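Local structure of Exo-1,5-alpha-L-arabinofuranobiosidase (Gibberella zeae, 2YDT) at residues Phe243-Arg248 against His262-Asn267; Glu299-Gln304 against Trp312-Val317; Asp333-Met338 against Arg360-Met365. The protein probably hydrolyses arabinan as an exo-1,5-alpha-L-arabinofuranobiosidase, cleaving alpha-L-arabinofuranosidic linkages. All blocks are in the same frame, centred on the assembly; numbering follows the deposited sequence.

Contact 1: Phe243-Arg248 against His262-Asn267; sequences FPVYYR and HQIVSN
Tyr246 pairs with Gln263, and Tyr247 with His262, in the antiparallel hairpin that forms the outer edge of one four-stranded blade of this six-bladed beta-propeller. Tyr246 and Gln263 are the non-hydrogen-bonded pair. Around them the strands are joined by Ile264 N to Val245 O (3.0 Å, nearly straight at 175°), Tyr247 N to His262 O (2.8 Å) and His262 N to Tyr247 O. On the face carrying Tyr246 and Gln263, the glutamine CB sits over the phenol ring as a CH-pi contact, 3.9 Å from the centroid of the Tyr246 ring. The extended glutamine chain ends in an amide lying within 7° of parallel to that ring. Tyr246 OH holds a water at 2.7 Å, and the link from this water to Gln263 OE1 is weak. On the other face Tyr247 CG stands between its own backbone N and carbonyl carbon (chi1 68°), and the ring reaches across the partner strand. His262 CB lies over that ring, 3.7 Å from the Tyr247 centroid, while the two rings meet only obliquely. The phenol oxygen is held beyond the hairpin by Gly307 O. The same ring also meets Ile264, whose CG1 is 3.6 Å from Tyr247 CD2. Further along, the branched side chains of Val245 and Ile264 lie side by side, with Val245 CG1 3.7 Å from Ile264 CD1.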
loop_
_atom_site.group_PDB
_atom_site.type_symbol
_atom_site.label_atom_id
_atom_site.label_comp_id
_atom_site.label_asym_id
_atom_site.label_seq_id
_atom_site.Cartn_x
_atom_site.Cartn_y
_atom_site.Cartn_z
ATOM N N PHE A 243 -7.246 9.368 12.522
ATOM C CA PHE A 243 -6.682 8.140 11.949
ATOM C C PHE A 243 -5.193 7.983 12.289
ATOM O O PHE A 243 -4.342 7.821 11.415
ATOM C CB PHE A 243 -6.899 8.164 10.414
ATOM C CG PHE A 243 -8.358 8.186 9.976
ATOM C CD1 PHE A 243 -9.031 7.022 9.630
ATOM C CD2 PHE A 243 -9.054 9.386 9.914
ATOM C CE1 PHE A 243 -10.378 7.070 9.247
ATOM C CE2 PHE A 243 -10.373 9.420 9.518
ATOM C CZ PHE A 243 -11.028 8.273 9.176
ATOM N N PRO A 244 -4.841 7.943 13.585
ATOM C CA PRO A 244 -3.439 7.805 13.942
ATOM C C PRO A 244 -2.791 6.493 13.461
ATOM O O PRO A 244 -3.471 5.472 13.355
ATOM C CB PRO A 244 -3.477 7.859 15.482
ATOM C CG PRO A 244 -4.804 7.353 15.831
ATOM C CD PRO A 244 -5.720 7.915 14.763
ATOM N N VAL A 245 -1.519 6.557 13.097
ATOM C CA VAL A 245 -0.780 5.368 12.669
ATOM C C VAL A 245 -0.474 4.465 13.868
ATOM O O VAL A 245 0.173 4.894 14.850
ATOM C CB VAL A 245 0.471 5.704 11.866
ATOM C CG1 VAL A 245 1.154 4.409 11.367
ATOM C CG2 VAL A 245 0.108 6.617 10.657
ATOM N N TYR A 246 -0.939 3.216 13.787
ATOM C CA TYR A 246 -0.661 2.192 14.800
ATOM C C TYR A 246 0.034 1.015 14.137
ATOM O O TYR A 246 0.021 0.841 12.910
ATOM C CB TYR A 246 -1.935 1.712 15.501
ATOM C CG TYR A 246 -2.389 2.514 16.694
ATOM C CD1 TYR A 246 -2.733 3.851 16.580
ATOM C CD2 TYR A 246 -2.514 1.908 17.958
ATOM C CE1 TYR A 246 -3.170 4.589 17.698
ATOM C CE2 TYR A 246 -2.942 2.641 19.060
ATOM C CZ TYR A 246 -3.282 3.965 18.911
ATOM O OH TYR A 246 -3.742 4.697 20.012
ATOM N N TYR A 247 0.662 0.189 14.965
ATOM C CA TYR A 247 1.315 -1.028 14.496
ATOM C C TYR A 247 1.268 -2.143 15.529
ATOM O O TYR A 247 1.013 -1.925 16.708
ATOM C CB TYR A 247 2.747 -0.745 14.052
ATOM C CG TYR A 247 3.718 -0.356 15.151
ATOM C CD1 TYR A 247 4.519 -1.311 15.809
ATOM C CD2 TYR A 247 3.767 0.958 15.587
ATOM C CE1 TYR A 247 5.439 -0.908 16.803
ATOM C CE2 TYR A 247 4.626 1.350 16.577
ATOM C CZ TYR A 247 5.444 0.406 17.187
ATOM O OH TYR A 247 6.306 0.842 18.152
ATOM N N ARG A 248 1.493 -3.352 15.044
ATOM C CA ARG A 248 1.597 -4.559 15.839
ATOM C C ARG A 248 2.815 -5.356 15.395
ATOM O O ARG A 248 3.240 -5.280 14.230
ATOM C CB ARG A 248 0.324 -5.401 15.696
ATOM C CG ARG A 248 -0.925 -4.704 16.220
ATOM C CD ARG A 248 -2.164 -5.477 16.038
ATOM N NE ARG A 248 -3.342 -4.719 16.475
ATOM C CZ ARG A 248 -4.459 -5.259 16.951
ATOM N NH1 ARG A 248 -4.584 -6.567 17.025
ATOM N NH2 ARG A 248 -5.475 -4.503 17.339
ATOM N N HIS A 262 0.345 -0.456 19.157
ATOM C CA HIS A 262 1.253 0.644 19.487
ATOM C C HIS A 262 1.014 1.821 18.569
ATOM O O HIS A 262 1.083 1.658 17.370
ATOM C CB HIS A 262 2.693 0.229 19.355
ATOM C CG HIS A 262 3.053 -0.977 20.154
ATOM N ND1 HIS A 262 3.336 -0.905 21.506
ATOM C CD2 HIS A 262 3.153 -2.287 19.810
ATOM C CE1 HIS A 262 3.612 -2.117 21.952
ATOM N NE2 HIS A 262 3.498 -2.973 20.953
ATOM N N GLN A 263 0.810 3.012 19.131
ATOM C CA GLN A 263 0.804 4.225 18.334
ATOM C C GLN A 263 2.210 4.642 17.980
ATOM O O GLN A 263 3.116 4.527 18.818
ATOM C CB GLN A 263 0.175 5.392 19.148
ATOM C CG GLN A 263 -0.032 6.629 18.319
ATOM C CD GLN A 263 -0.676 7.750 19.126
ATOM O OE1 GLN A 263 -0.975 7.563 20.340
ATOM N NE2 GLN A 263 -0.956 8.872 18.472
ATOM N N ILE A 264 2.418 5.151 16.766
ATOM C CA ILE A 264 3.690 5.760 16.406
ATOM C C ILE A 264 3.692 7.193 16.890
ATOM O O ILE A 264 2.863 7.988 16.489
ATOM C CB ILE A 264 3.991 5.785 14.887
ATOM C CG1 ILE A 264 4.123 4.377 14.371
ATOM C CG2 ILE A 264 5.323 6.573 14.622
ATOM C CD1 ILE A 264 4.538 4.267 12.858
ATOM N N VAL A 265 4.636 7.516 17.781
ATOM C CA VAL A 265 4.850 8.900 18.251
ATOM C C VAL A 265 6.354 9.115 18.194
ATOM O O VAL A 265 7.098 8.336 18.786
ATOM C CB VAL A 265 4.328 9.104 19.693
ATOM C CG1 VAL A 265 4.535 10.574 20.164
ATOM C CG2 VAL A 265 2.836 8.765 19.837
ATOM N N SER A 266 6.832 10.125 17.456
ATOM C CA SER A 266 8.285 10.341 17.357
ATOM C C SER A 266 8.778 11.021 18.647
ATOM O O SER A 266 7.958 11.469 19.448
ATOM C CB SER A 266 8.688 11.158 16.115
ATOM O OG SER A 266 8.145 12.454 16.136
ATOM N N ASN A 267 10.101 11.084 18.782
ATOM C CA ASN A 267 10.764 11.630 19.994
ATOM C C ASN A 267 10.335 13.080 20.303
ATOM O O ASN A 267 10.238 13.467 21.485
ATOM C CB ASN A 267 12.292 11.499 19.880
ATOM C CG ASN A 267 12.854 12.276 18.712
ATOM O OD1 ASN A 267 12.539 11.992 17.560
ATOM N ND2 ASN A 267 13.704 13.288 19.006
HETATM O O HOH W 1 -4.196 7.281 19.584
#

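Contact 2: Glu299-Gln304 against Trp312-Val317; sequences EIFTNQ and WKKWDV. With MN (manganese (II) ion), chain M.
Glu299 starts against the partner strand and finishes on a metal shared with Asp316. Its CB lies 3.2 Å from Trp315 O and also touches Lys314 CG. CG passes alongside the aspartate, 3.4 Å from Asp316 OD1. A bend at chi2 (93°) then sets CD to the manganese side, where OE2 binds the ion at 2.4 Å. Asp316 OD1 binds the same manganese at 2.2 Å. The two side chains run side by side in the same direction, each giving the metal one oxygen, and their carboxylate planes are 29° apart. The other glutamate oxygen, OE1, forms a salt bridge with Arg297, which helps fix the rotation of the group. The site thus spans the open end of a beta hairpin, strands 300-303 and 313-315, the outer pair of a propeller blade. Ile300 and Trp315 exchange backbone bonds in both directions, as do Thr302 and Lys313. On the face of Ile300, Thr302 and Trp315, the indole N-H points straight at the threonine hydroxyl: Trp315 NE1 to Thr302 OG1 is 2.8 Å with 164° at the hydrogen, and the acceptor lies in the ring plane. On the opposite face Phe301 and Lys314 run alongside each other, Phe301 CE1 being 3.8 Å from Lys314 CB; the lysine amine goes on to Thr270 and Asp268. Near the turn Asn303 lies across the Trp312 indole, its CB over the six-membered ring at 3.6 Å from the centroid in a CH-pi contact. Asn303 ND2 stands over the same face towards the rim and donates to Asp308 O, while Trp312 NE1 is bonded to Tyr247 OH.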
loop_
_atom_site.group_PDB
_atom_site.type_symbol
_atom_site.label_atom_id
_atom_site.label_comp_id
_atom_site.label_asym_id
_atom_site.label_seq_id
_atom_site.Cartn_x
_atom_site.Cartn_y
_atom_site.Cartn_z
ATOM N N GLU A 299 7.259 14.120 6.303
ATOM C CA GLU A 299 8.414 13.463 6.873
ATOM C C GLU A 299 8.342 11.936 6.760
ATOM O O GLU A 299 7.258 11.353 6.518
ATOM C CB GLU A 299 8.609 13.843 8.344
ATOM C CG GLU A 299 8.796 15.360 8.541
ATOM C CD GLU A 299 7.540 16.119 8.822
ATOM O OE1 GLU A 299 6.426 15.584 8.689
ATOM O OE2 GLU A 299 7.636 17.305 9.227
ATOM N N ILE A 300 9.491 11.296 6.924
ATOM C CA ILE A 300 9.548 9.837 7.146
ATOM C C ILE A 300 9.819 9.600 8.638
ATOM O O ILE A 300 10.458 10.448 9.316
ATOM C CB ILE A 300 10.527 9.120 6.230
ATOM C CG1 ILE A 300 11.987 9.568 6.472
ATOM C CG2 ILE A 300 10.034 9.258 4.735
ATOM C CD1 ILE A 300 13.022 8.657 5.858
ATOM N N PHE A 301 9.344 8.461 9.114
ATOM C CA PHE A 301 9.450 8.024 10.492
ATOM C C PHE A 301 10.244 6.725 10.532
ATOM O O PHE A 301 9.925 5.762 9.829
ATOM C CB PHE A 301 8.077 7.886 11.108
ATOM C CG PHE A 301 7.331 9.175 11.167
ATOM C CD1 PHE A 301 7.369 9.981 12.289
ATOM C CD2 PHE A 301 6.652 9.650 10.056
ATOM C CE1 PHE A 301 6.708 11.216 12.315
ATOM C CE2 PHE A 301 5.984 10.877 10.088
ATOM C CZ PHE A 301 6.031 11.660 11.226
ATOM N N THR A 302 11.294 6.687 11.356
ATOM C CA THR A 302 12.210 5.547 11.333
ATOM C C THR A 302 12.335 4.895 12.704
ATOM O O THR A 302 12.129 5.544 13.715
ATOM C CB THR A 302 13.644 5.933 10.848
ATOM O OG1 THR A 302 14.223 6.889 11.768
ATOM C CG2 THR A 302 13.609 6.513 9.423
ATOM N N ASN A 303 12.723 3.617 12.697
ATOM C CA ASN A 303 12.897 2.858 13.947
ATOM C C ASN A 303 13.967 1.815 13.721
ATOM O O ASN A 303 13.827 0.898 12.932
ATOM C CB ASN A 303 11.563 2.256 14.410
ATOM C CG ASN A 303 11.622 1.670 15.821
ATOM O OD1 ASN A 303 12.403 0.725 16.069
ATOM N ND2 ASN A 303 10.774 2.170 16.711
ATOM N N GLN A 304 15.085 1.985 14.458
ATOM C CA GLN A 304 16.222 1.111 14.378
ATOM C C GLN A 304 16.312 0.209 15.621
ATOM O O GLN A 304 17.370 -0.360 15.889
ATOM C CB GLN A 304 17.520 1.935 14.192
ATOM C CG GLN A 304 17.562 2.642 12.829
ATOM C CD GLN A 304 18.839 3.405 12.539
ATOM O OE1 GLN A 304 19.241 3.553 11.361
ATOM N NE2 GLN A 304 19.472 3.924 13.573
ATOM N N TRP A 312 11.030 5.850 17.846
ATOM C CA TRP A 312 10.668 6.423 16.519
ATOM C C TRP A 312 11.274 7.812 16.380
ATOM O O TRP A 312 11.156 8.638 17.304
ATOM C CB TRP A 312 9.167 6.484 16.301
ATOM C CG TRP A 312 8.561 5.125 16.158
ATOM C CD1 TRP A 312 8.017 4.343 17.163
ATOM C CD2 TRP A 312 8.447 4.355 14.954
ATOM N NE1 TRP A 312 7.563 3.137 16.643
ATOM C CE2 TRP A 312 7.834 3.112 15.298
ATOM C CE3 TRP A 312 8.818 4.572 13.620
ATOM C CZ2 TRP A 312 7.553 2.111 14.334
ATOM C CZ3 TRP A 312 8.541 3.562 12.673
ATOM C CH2 TRP A 312 7.912 2.364 13.039
ATOM N N LYS A 313 11.889 8.056 15.228
ATOM C CA LYS A 313 12.476 9.363 14.897
ATOM C C LYS A 313 11.819 9.893 13.616
ATOM O O LYS A 313 11.254 9.117 12.840
ATOM C CB LYS A 313 13.984 9.268 14.707
ATOM C CG LYS A 313 14.773 8.467 15.795
ATOM C CD LYS A 313 14.572 8.955 17.189
ATOM C CE LYS A 313 15.520 8.276 18.189
ATOM N NZ LYS A 313 14.987 8.426 19.606
ATOM N N LYS A 314 11.890 11.199 13.406
ATOM C CA LYS A 314 11.247 11.851 12.275
ATOM C C LYS A 314 12.275 12.637 11.469
ATOM O O LYS A 314 13.113 13.333 12.069
ATOM C CB LYS A 314 10.167 12.756 12.800
ATOM C CG LYS A 314 9.588 13.794 11.806
ATOM C CD LYS A 314 8.559 14.674 12.476
ATOM C CE LYS A 314 9.214 15.882 13.135
ATOM N NZ LYS A 314 8.259 16.984 13.330
ATOM N N TRP A 315 12.199 12.582 10.139
ATOM C CA TRP A 315 13.153 13.236 9.227
ATOM C C TRP A 315 12.475 13.850 8.008
ATOM O O TRP A 315 11.629 13.205 7.367
ATOM C CB TRP A 315 14.249 12.275 8.721
ATOM C CG TRP A 315 14.785 11.319 9.759
ATOM C CD1 TRP A 315 14.341 10.063 10.002
ATOM C CD2 TRP A 315 15.830 11.559 10.711
ATOM N NE1 TRP A 315 15.040 9.482 11.030
ATOM C CE2 TRP A 315 15.970 10.383 11.478
ATOM C CE3 TRP A 315 16.685 12.634 10.960
ATOM C CZ2 TRP A 315 16.915 10.260 12.503
ATOM C CZ3 TRP A 315 17.624 12.510 11.969
ATOM C CH2 TRP A 315 17.730 11.339 12.725
ATOM N N ASP A 316 12.873 15.074 7.646
ATOM C CA ASP A 316 12.371 15.712 6.439
ATOM C C ASP A 316 12.933 15.060 5.210
ATOM O O ASP A 316 14.077 14.573 5.199
ATOM C CB ASP A 316 12.764 17.209 6.409
ATOM C CG ASP A 316 12.062 18.009 7.426
ATOM O OD1 ASP A 316 10.833 17.862 7.585
ATOM O OD2 ASP A 316 12.730 18.827 8.096
ATOM N N VAL A 317 12.112 15.050 4.149
ATOM C CA VAL A 317 12.527 14.573 2.843
ATOM C C VAL A 317 11.941 15.513 1.785
ATOM O O VAL A 317 11.020 16.261 2.099
ATOM C CB VAL A 317 12.018 13.109 2.576
ATOM C CG1 VAL A 317 12.700 12.081 3.532
ATOM C CG2 VAL A 317 10.497 13.055 2.652
HETATM MN MN MN M . 9.388 18.833 8.884
HETATM O O HOH W 2 9.983 18.248 10.379
#

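Contact 3: Asp333-Met338 against Arg360-Met365; sequences DPDLLM and RLSEVM. With MN (manganese (II) ion), chain K; SO4 (sulfate ion), chain D.
Asp333 and Asp335 meet Arg360 and Ser362 in a salt-bridge and helix-start contact, where the type I turn leading into strand 336-341 faces the end of strand 354-360 and the short helix 361-364 that follows. Arg360 occupies the N-cap position of that helix and pairs with Leu336 as a non-hydrogen-bonded antiparallel bridge. The two aspartates crowd one end of its guanidinium. Arg360 NH1 gives one bond to Asp333 OD2 (2.9 Å) and a longer one to Asp335 OD2 (3.3 Å), both acceptors lying near the guanidinium plane. Leu336 CD2 covers one face of the group, over its centre. A sulfate, probably from the crystallisation liquor, takes the remaining edge, with SO4 O2 at 2.8 Å from Arg360 NE. Asp333 is itself tied back by an Asx turn, OD1 accepting from Asp335 N. The Asp335 carboxylate, its CG anti to the backbone N (chi1 -166°), is turned to the helix start and uses both syn lone pairs on Ser362: OD1 takes Ser362 N at 2.7 Å and OD2 the Ser362 hydroxyl OG at 2.6 Å. Asp335 OD2 is therefore shared between serine and arginine, and its negative charge probably interacts favourably with the positive end of the helix dipole. The backbone adds Leu361 N to Asp335 O at 3.0 Å. One residue on, Glu363 OE2 binds a manganese at 2.0 Å. Away from these polar groups, Leu337 and Leu361 cross obliquely, and both rest on Ile300 of strand 300-303, as does Val364, so helix 361-364 lies between its own blade and the neighbouring one.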
loop_
_atom_site.group_PDB
_atom_site.type_symbol
_atom_site.label_atom_id
_atom_site.label_comp_id
_atom_site.label_asym_id
_atom_site.label_seq_id
_atom_site.Cartn_x
_atom_site.Cartn_y
_atom_site.Cartn_z
ATOM N N ASP A 333 21.380 -1.514 -2.922
ATOM C CA ASP A 333 21.882 -0.454 -2.044
ATOM C C ASP A 333 20.819 -0.090 -1.036
ATOM O O ASP A 333 19.997 0.798 -1.258
ATOM C CB ASP A 333 22.366 0.775 -2.818
ATOM C CG ASP A 333 23.104 1.788 -1.900
ATOM O OD1 ASP A 333 23.045 1.653 -0.643
ATOM O OD2 ASP A 333 23.754 2.724 -2.440
ATOM N N PRO A 334 20.833 -0.769 0.095
ATOM C CA PRO A 334 19.873 -0.573 1.171
ATOM C C PRO A 334 19.804 0.860 1.733
ATOM O O PRO A 334 18.852 1.190 2.420
ATOM C CB PRO A 334 20.378 -1.525 2.246
ATOM C CG PRO A 334 21.099 -2.583 1.501
ATOM C CD PRO A 334 21.751 -1.892 0.382
ATOM N N ASP A 335 20.815 1.695 1.470
ATOM C CA ASP A 335 20.781 3.109 1.869
ATOM C C ASP A 335 19.779 3.914 1.029
ATOM O O ASP A 335 19.287 4.918 1.485
ATOM C CB ASP A 335 22.187 3.704 1.693
ATOM C CG ASP A 335 22.371 5.039 2.372
ATOM O OD1 ASP A 335 21.614 5.440 3.271
ATOM O OD2 ASP A 335 23.364 5.717 2.011
ATOM N N LEU A 336 19.473 3.451 -0.169
ATOM C CA LEU A 336 18.582 4.199 -1.074
ATOM C C LEU A 336 17.112 3.908 -0.748
ATOM O O LEU A 336 16.718 2.728 -0.559
ATOM C CB LEU A 336 18.856 3.837 -2.530
ATOM C CG LEU A 336 20.200 4.310 -3.119
ATOM C CD1 LEU A 336 20.356 3.765 -4.584
ATOM C CD2 LEU A 336 20.302 5.816 -3.025
ATOM N N LEU A 337 16.313 4.965 -0.728
ATOM C CA LEU A 337 14.891 4.856 -0.438
ATOM C C LEU A 337 14.109 5.669 -1.474
ATOM O O LEU A 337 14.314 6.874 -1.596
ATOM C CB LEU A 337 14.594 5.374 0.961
ATOM C CG LEU A 337 13.115 5.394 1.405
ATOM C CD1 LEU A 337 12.609 3.965 1.777
ATOM C CD2 LEU A 337 12.914 6.340 2.581
ATOM N N MET A 338 13.179 5.006 -2.179
ATOM C CA MET A 338 12.252 5.742 -3.070
ATOM C C MET A 338 10.981 6.063 -2.306
ATOM O O MET A 338 10.465 5.213 -1.545
ATOM C CB MET A 338 11.925 4.908 -4.320
ATOM C CG MET A 338 10.806 5.490 -5.156
ATOM S SD MET A 338 10.531 4.516 -6.695
ATOM C CE MET A 338 11.694 5.340 -7.620
ATOM N N ARG A 360 18.987 9.115 0.212
ATOM C CA ARG A 360 19.815 8.239 0.996
ATOM C C ARG A 360 19.531 8.439 2.482
ATOM O O ARG A 360 19.575 9.559 2.992
ATOM C CB ARG A 360 21.330 8.553 0.745
ATOM C CG ARG A 360 21.872 7.943 -0.465
ATOM C CD ARG A 360 23.420 8.092 -0.569
ATOM N NE ARG A 360 23.787 7.567 -1.861
ATOM C CZ ARG A 360 23.916 6.276 -2.140
ATOM N NH1 ARG A 360 23.834 5.362 -1.187
ATOM N NH2 ARG A 360 24.181 5.908 -3.363
ATOM N N LEU A 361 19.311 7.345 3.200
ATOM C CA LEU A 361 18.999 7.397 4.602
ATOM C C LEU A 361 20.230 7.930 5.356
ATOM O O LEU A 361 20.059 8.668 6.327
ATOM C CB LEU A 361 18.605 6.016 5.118
ATOM C CG LEU A 361 17.239 5.542 4.646
ATOM C CD1 LEU A 361 17.062 4.042 4.988
ATOM C CD2 LEU A 361 16.138 6.437 5.245
ATOM N N SER A 362 21.421 7.585 4.853
ATOM C CA SER A 362 22.694 8.093 5.437
ATOM C C SER A 362 22.759 9.625 5.421
ATOM O O SER A 362 23.458 10.236 6.249
ATOM C CB SER A 362 23.903 7.491 4.721
ATOM O OG SER A 362 23.994 7.825 3.360
ATOM N N GLU A 363 22.014 10.262 4.520
ATOM C CA GLU A 363 21.967 11.732 4.443
ATOM C C GLU A 363 20.754 12.350 5.118
ATOM O O GLU A 363 20.845 13.363 5.804
ATOM C CB GLU A 363 22.043 12.156 2.975
ATOM C CG GLU A 363 23.250 11.510 2.289
ATOM C CD GLU A 363 23.440 11.886 0.839
ATOM O OE1 GLU A 363 22.423 12.049 0.132
ATOM O OE2 GLU A 363 24.619 11.993 0.391
ATOM N N VAL A 364 19.587 11.735 4.915
ATOM C CA VAL A 364 18.353 12.150 5.556
ATOM C C VAL A 364 18.378 12.043 7.080
ATOM O O VAL A 364 17.776 12.877 7.776
ATOM C CB VAL A 364 17.174 11.308 4.968
ATOM C CG1 VAL A 364 15.926 11.454 5.806
ATOM C CG2 VAL A 364 16.938 11.731 3.508
ATOM N N MET A 365 19.065 11.034 7.600
ATOM C CA MET A 365 19.022 10.735 9.017
ATOM C C MET A 365 20.154 11.431 9.783
ATOM O O MET A 365 20.870 10.806 10.535
ATOM C CB MET A 365 19.028 9.231 9.252
ATOM C CG MET A 365 17.777 8.512 8.696
ATOM S SD MET A 365 17.753 6.714 8.976
ATOM C CE MET A 365 17.503 6.679 10.751
HETATM MN MN MN K . 25.425 12.446 -1.372
HETATM S S SO4 D . 24.177 9.583 -5.018
HETATM O O1 SO4 D . 24.046 8.189 -5.392
HETATM O O2 SO4 D . 23.952 9.797 -3.613
HETATM O O3 SO4 D . 25.491 10.012 -5.499
HETATM O O4 SO4 D . 23.269 10.442 -5.777
HETATM O O HOH W 3 23.308 11.928 -2.254
HETATM O O HOH W 4 26.105 10.726 -2.289
#

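Overall arrangement
From the N terminus, strand 11-17, three complete blades and the first two strands of a fourth come before contact 1, which closes the 13-residue loop between 243-248 and 262-267. Contact 2 then closes a tighter hairpin of seven intervening residues in the next blade. Contact 3 joins ends 22 residues apart in sequence, within the blade that strand 11-17 completes from the other end of the chain. The three follow in series, neither nested nor crossed. Neighbours touch: Asn267 N probably donates to Trp312 O between contacts 1 and 2, and Trp315 packs on Val364 and Met365 between contacts 2 and 3. Contact 2 thus touches the blade on each side, while contacts 1 and 3 do not meet.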